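Side-chain contacts in carboxypeptidase A (Helicoverpa armigera, PDB 1JQG), which probably removes residues from the C-terminal end of peptides as a zinc-dependent M14 metallocarboxypeptidase, here crystallised in its pro-form: residues L131-L134 and A135-F138; V144-G147 and G148-F151; R160-T163 and T164-D168; G250-L253 and N254-F257; I402-A405 and G406-W410. All coordinates share one frame; numbering follows the deposited sequence.

How the contacts relate
All five contacts are local, made by side chains a few residues apart, yet they sit at very different depths in one fold. Contacts 1, 2 and 3 form a connected series at one side of the molecule. The helix of contact 1 packs on the strand of contact 2 through Ala-135 CB and Val-144 CG1, 3.7 Å apart, and contact 2 meets contact 3 across neighbouring strands where Val-145 CG1 lies 4.0 Å from Arg-160 NE. Contact 4 belongs to the active site, with the side chain of Asn-254 about 5 Å from the zinc ion. Contact 5 lies on the far side of the chain's centre from contact 4, about 27 Å between centres.

Contact 1: L131-L134 and A135-F138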
loop_
_atom_site.group_PDB
_atom_site.type_symbol
_atom_site.label_atom_id
_atom_site.label_comp_id
_atom_site.label_asym_id
_atom_site.label_seq_id
_atom_site.Cartn_x
_atom_site.Cartn_y
_atom_site.Cartn_z
ATOM N N LEU A 131 -1.412 5.144 -19.148
ATOM C CA LEU A 131 0.043 5.124 -19.241
ATOM C C LEU A 131 0.561 5.179 -20.661
ATOM O O LEU A 131 1.567 5.850 -20.911
ATOM C CB LEU A 131 0.648 3.886 -18.547
ATOM C CG LEU A 131 0.310 3.734 -17.053
ATOM C CD1 LEU A 131 1.035 2.534 -16.450
ATOM C CD2 LEU A 131 0.580 5.034 -16.294
ATOM N N GLN A 132 -0.079 4.413 -21.548
ATOM C CA GLN A 132 0.298 4.369 -22.964
ATOM C C GLN A 132 -0.006 5.637 -23.721
ATOM O O GLN A 132 0.690 6.012 -24.668
ATOM C CB GLN A 132 -0.387 3.181 -23.648
ATOM C CG GLN A 132 0.103 1.841 -23.139
ATOM C CD GLN A 132 -0.725 0.687 -23.645
ATOM O OE1 GLN A 132 -1.420 -0.007 -22.886
ATOM N NE2 GLN A 132 -0.687 0.481 -24.936
ATOM N N GLU A 133 -1.009 6.378 -23.314
ATOM C CA GLU A 133 -1.443 7.604 -23.943
ATOM C C GLU A 133 -0.503 8.735 -23.579
ATOM O O GLU A 133 -0.136 9.641 -24.366
ATOM C CB GLU A 133 -2.874 7.974 -23.559
ATOM C CG GLU A 133 -3.925 6.966 -24.042
ATOM C CD GLU A 133 -3.912 6.818 -25.564
ATOM O OE1 GLU A 133 -4.196 7.868 -26.184
ATOM O OE2 GLU A 133 -3.634 5.710 -26.067
ATOM N N LEU A 134 0.022 8.648 -22.377
ATOM C CA LEU A 134 0.979 9.620 -21.863
ATOM C C LEU A 134 2.274 9.552 -22.643
ATOM O O LEU A 134 2.853 10.588 -23.028
ATOM C CB LEU A 134 1.185 9.292 -20.368
ATOM C CG LEU A 134 0.949 10.414 -19.369
ATOM C CD1 LEU A 134 -0.381 11.129 -19.552
ATOM C CD2 LEU A 134 1.027 9.850 -17.947
ATOM N N ALA A 135 2.705 8.314 -22.977
ATOM C CA ALA A 135 3.934 8.166 -23.758
ATOM C C ALA A 135 3.837 8.648 -25.203
ATOM O O ALA A 135 4.880 8.910 -25.817
ATOM C CB ALA A 135 4.440 6.725 -23.763
ATOM N N LYS A 136 2.624 8.746 -25.731
ATOM C CA LYS A 136 2.376 9.356 -27.037
ATOM C C LYS A 136 2.395 10.884 -27.059
ATOM O O LYS A 136 2.868 11.484 -27.998
ATOM C CB LYS A 136 0.971 8.945 -27.507
ATOM C CG LYS A 136 0.848 7.453 -27.780
ATOM C CD LYS A 136 -0.532 7.121 -28.346
ATOM C CE LYS A 136 -0.850 5.621 -28.162
ATOM N NZ LYS A 136 -2.283 5.354 -28.499
ATOM N N GLU A 137 1.872 11.515 -26.009
ATOM C CA GLU A 137 1.784 12.973 -25.941
ATOM C C GLU A 137 3.035 13.623 -25.383
ATOM O O GLU A 137 3.365 14.770 -25.709
ATOM C CB GLU A 137 0.593 13.403 -25.071
ATOM C CG GLU A 137 0.163 14.850 -25.211
ATOM C CD GLU A 137 -1.075 15.201 -24.405
ATOM O OE1 GLU A 137 -1.759 14.220 -24.025
ATOM O OE2 GLU A 137 -1.404 16.378 -24.130
ATOM N N PHE A 138 3.761 12.914 -24.502
ATOM C CA PHE A 138 4.978 13.428 -23.887
ATOM C C PHE A 138 6.174 12.489 -24.032
ATOM O O PHE A 138 6.732 11.956 -23.035
ATOM C CB PHE A 138 4.676 13.671 -22.380
ATOM C CG PHE A 138 3.462 14.531 -22.152
ATOM C CD1 PHE A 138 2.286 13.920 -21.736
ATOM C CD2 PHE A 138 3.440 15.896 -22.394
ATOM C CE1 PHE A 138 1.116 14.657 -21.528
ATOM C CE2 PHE A 138 2.276 16.626 -22.176
ATOM C CZ PHE A 138 1.094 16.032 -21.759
#
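Glu-133 and Lys-136 lie alongside each other on one flank of a helix and close a salt bridge one turn apart. The lysine chain is extended beyond CG, whereas the glutamate is folded at its second torsion (chi2 -59°), which swings the carboxylate round to the lysine tip. Lys-136 NZ meets Glu-133 OE2 at 2.8 Å, on the syn side and somewhat out of the carboxylate plane. The same oxygen has a weak, long ion pair with Arg-113. This is the looser, solvent-facing side: Lys-136 is exposed, and its aliphatic part merely lies over the backbone, with CG 3.4 Å from Gln-132 O.

The tighter part is the end of the helix, round the buried Leu-134. Phe-138, the first residue to leave helical geometry, still gives its N-H to Leu-134 O over 2.9 Å, while Glu-137 N bonds to Glu-133 O at 3.2 Å. The ring of Phe-138 is approached over one face by Glu-137 CG, and Phe-138 CE1 touches Leu-134 CD1 only lightly, at 4.3 Å. Glu-137 turns its carboxylate to a salt bridge with Arg-115.

Leu-134, buried, and Phe-138, less so, both touch Ile-200 of helix 187-200, and Leu-131 and Leu-134 both rest on Leu-159 of strand 155-161, fastening helix 124-137 against the sheet.

Contact 2: V144-G147 and G148-F151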
loop_
_atom_site.group_PDB
_atom_site.type_symbol
_atom_site.label_atom_id
_atom_site.label_comp_id
_atom_site.label_asym_id
_atom_site.label_seq_id
_atom_site.Cartn_x
_atom_site.Cartn_y
_atom_site.Cartn_z
ATOM N N VAL A 144 6.855 4.597 -21.302
ATOM C CA VAL A 144 6.067 3.517 -20.722
ATOM C C VAL A 144 6.823 2.214 -20.976
ATOM O O VAL A 144 7.384 1.968 -22.041
ATOM C CB VAL A 144 4.645 3.486 -21.274
ATOM C CG1 VAL A 144 4.605 3.143 -22.760
ATOM C CG2 VAL A 144 3.755 2.552 -20.455
ATOM N N VAL A 145 6.954 1.399 -19.920
ATOM C CA VAL A 145 7.616 0.101 -20.044
ATOM C C VAL A 145 6.856 -0.989 -19.305
ATOM O O VAL A 145 6.401 -0.792 -18.196
ATOM C CB VAL A 145 9.074 0.220 -19.615
ATOM C CG1 VAL A 145 9.273 1.235 -18.493
ATOM C CG2 VAL A 145 9.704 -1.093 -19.144
ATOM N N GLU A 146 6.701 -2.151 -19.889
ATOM C CA GLU A 146 6.192 -3.346 -19.293
ATOM C C GLU A 146 7.261 -4.088 -18.502
ATOM O O GLU A 146 8.161 -4.685 -19.084
ATOM C CB GLU A 146 5.690 -4.340 -20.377
ATOM C CG GLU A 146 4.993 -5.558 -19.781
ATOM C CD GLU A 146 4.544 -6.529 -20.846
ATOM O OE1 GLU A 146 3.425 -6.358 -21.368
ATOM O OE2 GLU A 146 5.296 -7.477 -21.158
ATOM N N GLY A 147 7.121 -4.139 -17.178
ATOM C CA GLY A 147 8.103 -4.825 -16.345
ATOM C C GLY A 147 7.887 -6.339 -16.415
ATOM O O GLY A 147 8.762 -7.080 -15.990
ATOM N N GLY A 148 6.690 -6.809 -16.754
ATOM C CA GLY A 148 6.436 -8.226 -16.910
ATOM C C GLY A 148 4.950 -8.546 -16.965
ATOM O O GLY A 148 4.088 -7.708 -17.263
ATOM N N LYS A 149 4.594 -9.796 -16.678
ATOM C CA LYS A 149 3.226 -10.266 -16.702
ATOM C C LYS A 149 2.857 -10.810 -15.320
ATOM O O LYS A 149 3.649 -11.477 -14.633
ATOM C CB LYS A 149 3.042 -11.359 -17.752
ATOM C CG LYS A 149 3.371 -11.034 -19.191
ATOM C CD LYS A 149 2.296 -10.184 -19.848
ATOM C CE LYS A 149 2.699 -9.740 -21.245
ATOM N NZ LYS A 149 1.549 -9.063 -21.937
ATOM N N SER A 150 1.604 -10.539 -14.921
ATOM C CA SER A 150 1.119 -11.053 -13.628
ATOM C C SER A 150 0.854 -12.556 -13.724
ATOM O O SER A 150 0.962 -13.125 -14.825
ATOM C CB SER A 150 -0.162 -10.358 -13.212
ATOM O OG SER A 150 -1.219 -10.663 -14.129
ATOM N N PHE A 151 0.538 -13.177 -12.589
ATOM C CA PHE A 151 0.258 -14.629 -12.605
ATOM C C PHE A 151 -0.791 -14.993 -13.646
ATOM O O PHE A 151 -0.563 -15.947 -14.392
ATOM C CB PHE A 151 -0.162 -15.115 -11.209
ATOM C CG PHE A 151 -0.496 -16.583 -11.169
ATOM C CD1 PHE A 151 0.524 -17.484 -10.935
ATOM C CD2 PHE A 151 -1.781 -17.083 -11.376
ATOM C CE1 PHE A 151 0.279 -18.850 -10.906
ATOM C CE2 PHE A 151 -2.023 -18.441 -11.348
ATOM C CZ PHE A 151 -1.011 -19.331 -11.116
#
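Two consecutive glycines, Gly-147 and Gly-148, both face the same residue, Ile-156, of the partner strand, so that one strand carries an extra residue opposite a single one. The backbone of Gly-148 is almost fully stretched, with phi at 166°, and a beta carbon there would collide with the carbonyl O of Gly-147, so only glycine fits these backbone angles comfortably.

Across the irregularity, Glu-146 reaches forward to Lys-149. The glutamate chain is extended, with CG anti to the backbone N (chi1 -173°), and passes over Gly-148, whose O lies 3.4 Å from Glu-146 CG. Lys-149 bends back at its second torsion (chi2 -76°), bringing its far end to the carboxylate at a slant. The resulting salt bridge is modest: Lys-149 NZ stands 3.3 Å from Glu-146 OE1, a weak hydrogen bond, and Lys-149 CE is nearly as close to Glu-146 OE2, at 3.4 Å. The stronger partner of Glu-146 OE1 is the hydroxyl of Ser-155, on the opposing strand. Both charged side chains are exposed at the surface.

The arrangement is a classic beta bulge in the hairpin of strands 142-149 and 155-161, placed on the outermost strand at this side of the mixed sheet of the carboxypeptidase domain.

Contact 3: R160-T163 and T164-D168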
loop_
_atom_site.group_PDB
_atom_site.type_symbol
_atom_site.label_atom_id
_atom_site.label_comp_id
_atom_site.label_asym_id
_atom_site.label_seq_id
_atom_site.Cartn_x
_atom_site.Cartn_y
_atom_site.Cartn_z
ATOM N N ARG A 160 8.766 5.669 -16.653
ATOM C CA ARG A 160 10.102 6.195 -16.392
ATOM C C ARG A 160 10.107 7.661 -16.799
ATOM O O ARG A 160 10.148 7.940 -17.997
ATOM C CB ARG A 160 11.145 5.422 -17.194
ATOM C CG ARG A 160 11.490 4.061 -16.596
ATOM C CD ARG A 160 12.804 3.543 -17.193
ATOM N NE ARG A 160 12.680 3.244 -18.605
ATOM C CZ ARG A 160 13.624 2.893 -19.434
ATOM N NH1 ARG A 160 14.868 2.768 -19.006
ATOM N NH2 ARG A 160 13.334 2.676 -20.715
ATOM N N ILE A 161 9.912 8.555 -15.861
ATOM C CA ILE A 161 9.861 9.990 -16.120
ATOM C C ILE A 161 11.259 10.611 -15.991
ATOM O O ILE A 161 11.953 10.484 -14.978
ATOM C CB ILE A 161 8.873 10.678 -15.145
ATOM C CG1 ILE A 161 7.512 9.982 -15.219
ATOM C CG2 ILE A 161 8.848 12.166 -15.454
ATOM C CD1 ILE A 161 6.394 10.342 -14.295
ATOM N N SER A 162 11.719 11.235 -17.055
ATOM C CA SER A 162 13.037 11.837 -17.136
ATOM C C SER A 162 13.199 12.798 -18.310
ATOM O O SER A 162 12.872 12.544 -19.474
ATOM C CB SER A 162 14.117 10.744 -17.216
ATOM O OG SER A 162 15.398 11.356 -17.394
ATOM N N THR A 163 13.899 13.878 -18.100
ATOM C CA THR A 163 14.218 14.864 -19.130
ATOM C C THR A 163 15.509 14.470 -19.847
ATOM O O THR A 163 15.870 14.913 -20.950
ATOM C CB THR A 163 14.416 16.287 -18.567
ATOM O OG1 THR A 163 15.461 16.167 -17.598
ATOM C CG2 THR A 163 13.185 16.875 -17.917
ATOM N N THR A 164 16.278 13.588 -19.233
ATOM C CA THR A 164 17.516 13.085 -19.832
ATOM C C THR A 164 17.416 11.623 -20.235
ATOM O O THR A 164 18.394 10.906 -20.459
ATOM C CB THR A 164 18.696 13.229 -18.850
ATOM O OG1 THR A 164 18.248 12.658 -17.601
ATOM C CG2 THR A 164 19.060 14.697 -18.733
ATOM N N ASN A 165 16.203 11.104 -20.320
ATOM C CA ASN A 165 15.941 9.725 -20.674
ATOM C C ASN A 165 16.779 8.702 -19.926
ATOM O O ASN A 165 17.336 7.738 -20.487
ATOM C CB ASN A 165 16.136 9.600 -22.190
ATOM C CG ASN A 165 15.654 8.265 -22.738
ATOM O OD1 ASN A 165 14.542 7.811 -22.432
ATOM N ND2 ASN A 165 16.523 7.624 -23.525
ATOM N N PHE A 166 16.926 8.869 -18.606
ATOM C CA PHE A 166 17.734 7.991 -17.778
ATOM C C PHE A 166 19.172 7.801 -18.242
ATOM O O PHE A 166 19.789 6.778 -17.894
ATOM C CB PHE A 166 17.010 6.633 -17.648
ATOM C CG PHE A 166 15.981 6.604 -16.547
ATOM C CD1 PHE A 166 14.880 7.454 -16.593
ATOM C CD2 PHE A 166 16.082 5.754 -15.467
ATOM C CE1 PHE A 166 13.926 7.446 -15.591
ATOM C CE2 PHE A 166 15.131 5.751 -14.462
ATOM C CZ PHE A 166 14.038 6.590 -14.515
ATOM N N GLN A 167 19.717 8.766 -18.981
ATOM C CA GLN A 167 21.027 8.715 -19.577
ATOM C C GLN A 167 22.095 9.322 -18.683
ATOM O O GLN A 167 23.213 8.841 -18.660
ATOM C CB GLN A 167 21.005 9.453 -20.922
ATOM C CG GLN A 167 20.066 8.859 -21.953
ATOM C CD GLN A 167 20.403 7.443 -22.377
ATOM O OE1 GLN A 167 20.215 6.522 -21.581
ATOM N NE2 GLN A 167 20.874 7.390 -23.627
ATOM N N ASP A 168 21.765 10.384 -17.974
ATOM C CA ASP A 168 22.696 11.072 -17.095
ATOM C C ASP A 168 22.668 10.353 -15.746
ATOM O O ASP A 168 21.775 10.606 -14.926
ATOM C CB ASP A 168 22.344 12.544 -16.966
ATOM C CG ASP A 168 23.333 13.356 -16.167
ATOM O OD1 ASP A 168 22.919 14.351 -15.523
ATOM O OD2 ASP A 168 24.527 13.010 -16.167
#
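Ser-162 turns its OG away from the backbone N (chi1 176°), and Phe-166 sets its ring beside its own N (chi1 -85°); together these rotations put a hydroxyl within reach of the loop's N-H groups and a ring against the strand the chain has just left. The motif is an ST turn running into a type I' beta turn, Thr-164 to Gln-167, at the end of strand 155-161. Ser-162 OG accepts two backbone N-H groups, that of Thr-164 at 3.0 Å and that of Phe-166 at 3.2 Å. The second is almost perfectly straight (175°), the first more bent. Its strongest partner lies elsewhere, in the carboxylate of Asp-212 on strand 212-216, so three bonds grip this buried oxygen and tie the loop to the sheet. With an alanine in place of Ser-162, the N-H groups of Thr-164 and Phe-166 would probably be left without their common acceptor, and Asp-212 without the hydroxyl that bonds to it.

The hydroxyl of Thr-164 is held in turn by Lys-171. Next to the turn, Ser-162 CB presses on Phe-166 CD1 at 3.4 Å, and Ile-161 O approaches Phe-166 CE1 at 3.7 Å; the ring also meets His-295 and rests on Ile-214. Arg-160 crosses it slantwise from the strand. Its guanidinium is too far along for more than a weak cation-pi attraction, but the aliphatic part makes a true CH-pi contact: Arg-160 CD sits nearly straight above the centre of the Phe-166 ring, 4.1 Å from its centroid.

Contact 4: G250-L253 and N254-F257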
loop_
_atom_site.group_PDB
_atom_site.type_symbol
_atom_site.label_atom_id
_atom_site.label_comp_id
_atom_site.label_asym_id
_atom_site.label_seq_id
_atom_site.Cartn_x
_atom_site.Cartn_y
_atom_site.Cartn_z
ATOM N N GLY A 250 -3.605 -17.460 -3.407
ATOM C CA GLY A 250 -2.980 -16.174 -3.280
ATOM C C GLY A 250 -1.913 -16.102 -2.203
ATOM O O GLY A 250 -2.039 -16.613 -1.075
ATOM N N VAL A 251 -0.932 -15.280 -2.485
ATOM C CA VAL A 251 0.224 -15.004 -1.668
ATOM C C VAL A 251 0.250 -13.507 -1.318
ATOM O O VAL A 251 -0.115 -12.664 -2.131
ATOM C CB VAL A 251 1.517 -15.355 -2.410
ATOM C CG1 VAL A 251 2.713 -14.779 -1.664
ATOM C CG2 VAL A 251 1.649 -16.849 -2.687
ATOM N N ASP A 252 0.587 -13.209 -0.058
ATOM C CA ASP A 252 0.762 -11.821 0.364
ATOM C C ASP A 252 2.096 -11.320 -0.213
ATOM O O ASP A 252 3.177 -11.698 0.244
ATOM C CB ASP A 252 0.797 -11.742 1.884
ATOM C CG ASP A 252 0.821 -10.326 2.424
ATOM O OD1 ASP A 252 0.613 -10.196 3.647
ATOM O OD2 ASP A 252 1.044 -9.374 1.626
ATOM N N LEU A 253 1.972 -10.445 -1.220
ATOM C CA LEU A 253 3.197 -9.953 -1.899
ATOM C C LEU A 253 4.126 -9.144 -1.028
ATOM O O LEU A 253 5.324 -9.038 -1.254
ATOM C CB LEU A 253 2.810 -9.134 -3.123
ATOM C CG LEU A 253 2.096 -9.868 -4.254
ATOM C CD1 LEU A 253 1.686 -8.879 -5.345
ATOM C CD2 LEU A 253 3.009 -10.969 -4.840
ATOM N N ASN A 254 3.626 -8.597 0.078
ATOM C CA ASN A 254 4.448 -7.818 1.000
ATOM C C ASN A 254 5.127 -8.724 2.000
ATOM O O ASN A 254 5.641 -8.294 3.037
ATOM C CB ASN A 254 3.632 -6.716 1.673
ATOM C CG ASN A 254 4.504 -5.484 1.974
ATOM O OD1 ASN A 254 5.577 -5.328 1.376
ATOM N ND2 ASN A 254 4.095 -4.608 2.879
ATOM N N ARG A 255 5.136 -10.025 1.734
ATOM C CA ARG A 255 5.787 -11.016 2.573
ATOM C C ARG A 255 6.613 -11.947 1.661
ATOM O O ARG A 255 7.223 -12.911 2.080
ATOM C CB ARG A 255 4.819 -11.831 3.393
ATOM C CG ARG A 255 3.744 -11.096 4.169
ATOM C CD ARG A 255 4.316 -10.594 5.488
ATOM N NE ARG A 255 3.334 -9.753 6.150
ATOM C CZ ARG A 255 3.053 -9.808 7.439
ATOM N NH1 ARG A 255 3.693 -10.678 8.221
ATOM N NH2 ARG A 255 2.120 -8.983 7.912
ATOM N N ASN A 256 6.633 -11.646 0.369
ATOM C CA ASN A 256 7.331 -12.422 -0.634
ATOM C C ASN A 256 8.677 -11.841 -1.074
ATOM O O ASN A 256 9.310 -12.314 -2.031
ATOM C CB ASN A 256 6.401 -12.538 -1.843
ATOM C CG ASN A 256 6.753 -13.737 -2.717
ATOM O OD1 ASN A 256 6.777 -14.848 -2.223
ATOM N ND2 ASN A 256 6.984 -13.421 -3.992
ATOM N N PHE A 257 9.193 -10.839 -0.348
ATOM C CA PHE A 257 10.503 -10.248 -0.700
ATOM C C PHE A 257 11.646 -10.860 0.072
ATOM O O PHE A 257 11.432 -11.431 1.120
ATOM C CB PHE A 257 10.499 -8.733 -0.506
ATOM C CG PHE A 257 9.699 -7.990 -1.547
ATOM C CD1 PHE A 257 8.315 -7.946 -1.501
ATOM C CD2 PHE A 257 10.338 -7.362 -2.617
ATOM C CE1 PHE A 257 7.596 -7.294 -2.479
ATOM C CE2 PHE A 257 9.639 -6.692 -3.603
ATOM C CZ PHE A 257 8.245 -6.647 -3.527
#
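The ring of Phe-257 takes the carbonyl oxygen of Leu-253 at its edge, near the ring plane, with Leu-253 O 3.1 Å from Phe-257 CE1; beyond these residues the ring meets Phe-280. The second flat group, the carboxylate of Asp-252, is approached from above its plane by the backbone N-H of Asn-254, with Asn-254 N 3.1 Å from Asp-252 OD2. The third, the guanidinium of Arg-255, is turned 48° from that carboxylate, and Asp-252 OD1 lies well out of its plane. The long salt bridge between Asp-252 OD1 and Arg-255 NE, 3.7 Å, is thus one of charge alone. Closer is Arg-255 CG, 3.3 Å from Asp-252 OD1, placed there by chi1 (-48°), which sets it beside the backbone N.

Backbone bonds close the turn: Arg-255 N to Asp-252 O at 3.0 Å, and a weak one from Asn-256 N to Leu-253 O. The main partners of Asp-252 lie outside: OD2 is hydrogen-bonded to the zinc ligand His-181, and OD1 forms a salt bridge with Arg-235. With an alanine here, His-181 would probably lose its second-shell partner, the N-H of Asn-254 this acceptor, and Arg-235 this counter-charge.

Asn-254, held by its OD1 to Ala-366 N, lies against His-306, another zinc ligand. A second-shell aspartate behind a zinc histidine, followed by an Asn-Arg pair, is characteristic of the M14 carboxypeptidase active site; in bovine carboxypeptidase A the corresponding pair meets the substrate's terminal carboxylate, consistent with the placing here.

Contact 5: I402-A405 and G406-W410; sequences IEQA and GFETW
Gln-404 and Glu-408, one turn apart, join their side chains at the start of helix 402-421, the long C-terminal helix of the carboxypeptidase domain, in an i to i+4 pairing. The amide nitrogen Gln-404 NE2 gives a hydrogen bond of 2.9 Å to Glu-408 OE2, which receives it on the anti lone pair, with the N-H...O angle at 157°. Gln-404 can do this because its chain folds at the second torsion (chi2 59°), while Glu-408 stays extended. The other end of the glutamine amide turns to a ring: Gln-404 OE1 lies obliquely 3.8 Å from Phe-407 CD2, the two planes 55° apart. Beside this group, Thr-409 OG1 donates to Ala-405 O over 2.7 Å, adding to the weak backbone bond from Thr-409 N, so that one carbonyl is gripped twice by the same residue. Among the backbone bonds, Phe-407 N to Glu-403 O is 2.9 Å.

Further out, Thr-409 rests on Tyr-381 and Leu-383 of strand 377-383, binding the helix to the sheet, and Phe-407 and Trp-410 reach helix 187-200. Trp-344 packs against the Gln-404 side chain, and Val-342 O is a second acceptor for Gln-404 NE2, which helps hold the amide's rotation.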
loop_
_atom_site.group_PDB
_atom_site.type_symbol
_atom_site.label_atom_id
_atom_site.label_comp_id
_atom_site.label_asym_id
_atom_site.label_seq_id
_atom_site.Cartn_x
_atom_site.Cartn_y
_atom_site.Cartn_z
ATOM N N ILE A 402 -10.603 11.702 -2.669
ATOM C CA ILE A 402 -9.738 11.220 -3.738
ATOM C C ILE A 402 -8.649 12.199 -4.146
ATOM O O ILE A 402 -7.465 11.802 -4.198
ATOM C CB ILE A 402 -10.531 10.795 -4.963
ATOM C CG1 ILE A 402 -11.575 9.736 -4.624
ATOM C CG2 ILE A 402 -9.528 10.353 -6.043
ATOM C CD1 ILE A 402 -12.198 9.013 -5.810
ATOM N N GLU A 403 -9.010 13.430 -4.478
ATOM C CA GLU A 403 -8.030 14.450 -4.820
ATOM C C GLU A 403 -7.147 14.840 -3.644
ATOM O O GLU A 403 -5.958 15.113 -3.795
ATOM C CB GLU A 403 -8.746 15.686 -5.400
ATOM C CG GLU A 403 -7.771 16.725 -5.935
ATOM C CD GLU A 403 -8.442 17.865 -6.679
ATOM O OE1 GLU A 403 -8.455 17.932 -7.923
ATOM O OE2 GLU A 403 -8.988 18.747 -5.995
ATOM N N GLN A 404 -7.722 14.977 -2.444
ATOM C CA GLN A 404 -7.000 15.412 -1.258
ATOM C C GLN A 404 -5.966 14.352 -0.876
ATOM O O GLN A 404 -4.878 14.718 -0.450
ATOM C CB GLN A 404 -7.949 15.647 -0.085
ATOM C CG GLN A 404 -7.269 15.910 1.257
ATOM C CD GLN A 404 -6.356 17.107 1.275
ATOM O OE1 GLN A 404 -6.418 18.063 0.496
ATOM N NE2 GLN A 404 -5.399 17.143 2.209
ATOM N N ALA A 405 -6.295 13.083 -1.080
ATOM C CA ALA A 405 -5.442 11.958 -0.834
ATOM C C ALA A 405 -4.169 12.066 -1.671
ATOM O O ALA A 405 -3.074 11.975 -1.095
ATOM C CB ALA A 405 -6.221 10.680 -1.138
ATOM N N GLY A 406 -4.338 12.413 -2.934
ATOM C CA GLY A 406 -3.228 12.636 -3.837
ATOM C C GLY A 406 -2.399 13.872 -3.495
ATOM O O GLY A 406 -1.185 13.808 -3.448
ATOM N N PHE A 407 -3.107 14.979 -3.305
ATOM C CA PHE A 407 -2.442 16.277 -3.082
ATOM C C PHE A 407 -1.672 16.278 -1.775
ATOM O O PHE A 407 -0.513 16.684 -1.679
ATOM C CB PHE A 407 -3.488 17.407 -3.084
ATOM C CG PHE A 407 -3.018 18.729 -2.567
ATOM C CD1 PHE A 407 -2.350 19.580 -3.438
ATOM C CD2 PHE A 407 -3.216 19.126 -1.254
ATOM C CE1 PHE A 407 -1.871 20.801 -2.998
ATOM C CE2 PHE A 407 -2.750 20.370 -0.821
ATOM C CZ PHE A 407 -2.069 21.207 -1.692
ATOM N N GLU A 408 -2.358 15.802 -0.722
ATOM C CA GLU A 408 -1.739 15.661 0.613
ATOM C C GLU A 408 -0.432 14.874 0.634
ATOM O O GLU A 408 0.600 15.311 1.115
ATOM C CB GLU A 408 -2.744 14.880 1.469
ATOM C CG GLU A 408 -2.477 14.869 2.949
ATOM C CD GLU A 408 -3.587 14.125 3.687
ATOM O OE1 GLU A 408 -3.233 13.144 4.345
ATOM O OE2 GLU A 408 -4.715 14.633 3.534
ATOM N N THR A 409 -0.413 13.684 0.008
ATOM C CA THR A 409 0.735 12.815 -0.054
ATOM C C THR A 409 1.858 13.395 -0.888
ATOM O O THR A 409 3.041 13.235 -0.573
ATOM C CB THR A 409 0.356 11.423 -0.621
ATOM O OG1 THR A 409 -0.818 10.944 0.049
ATOM C CG2 THR A 409 1.462 10.388 -0.427
ATOM N N TRP A 410 1.498 14.166 -1.919
ATOM C CA TRP A 410 2.510 14.688 -2.847
ATOM C C TRP A 410 3.381 15.721 -2.121
ATOM O O TRP A 410 4.561 15.924 -2.422
ATOM C CB TRP A 410 1.861 15.258 -4.097
ATOM C CG TRP A 410 2.814 15.883 -5.079
ATOM C CD1 TRP A 410 2.837 17.177 -5.536
ATOM C CD2 TRP A 410 3.881 15.194 -5.744
ATOM N NE1 TRP A 410 3.868 17.324 -6.447
ATOM C CE2 TRP A 410 4.518 16.119 -6.594
ATOM C CE3 TRP A 410 4.371 13.899 -5.711
ATOM C CZ2 TRP A 410 5.607 15.793 -7.398
ATOM C CZ3 TRP A 410 5.450 13.533 -6.496
ATOM C CH2 TRP A 410 6.039 14.486 -7.319
#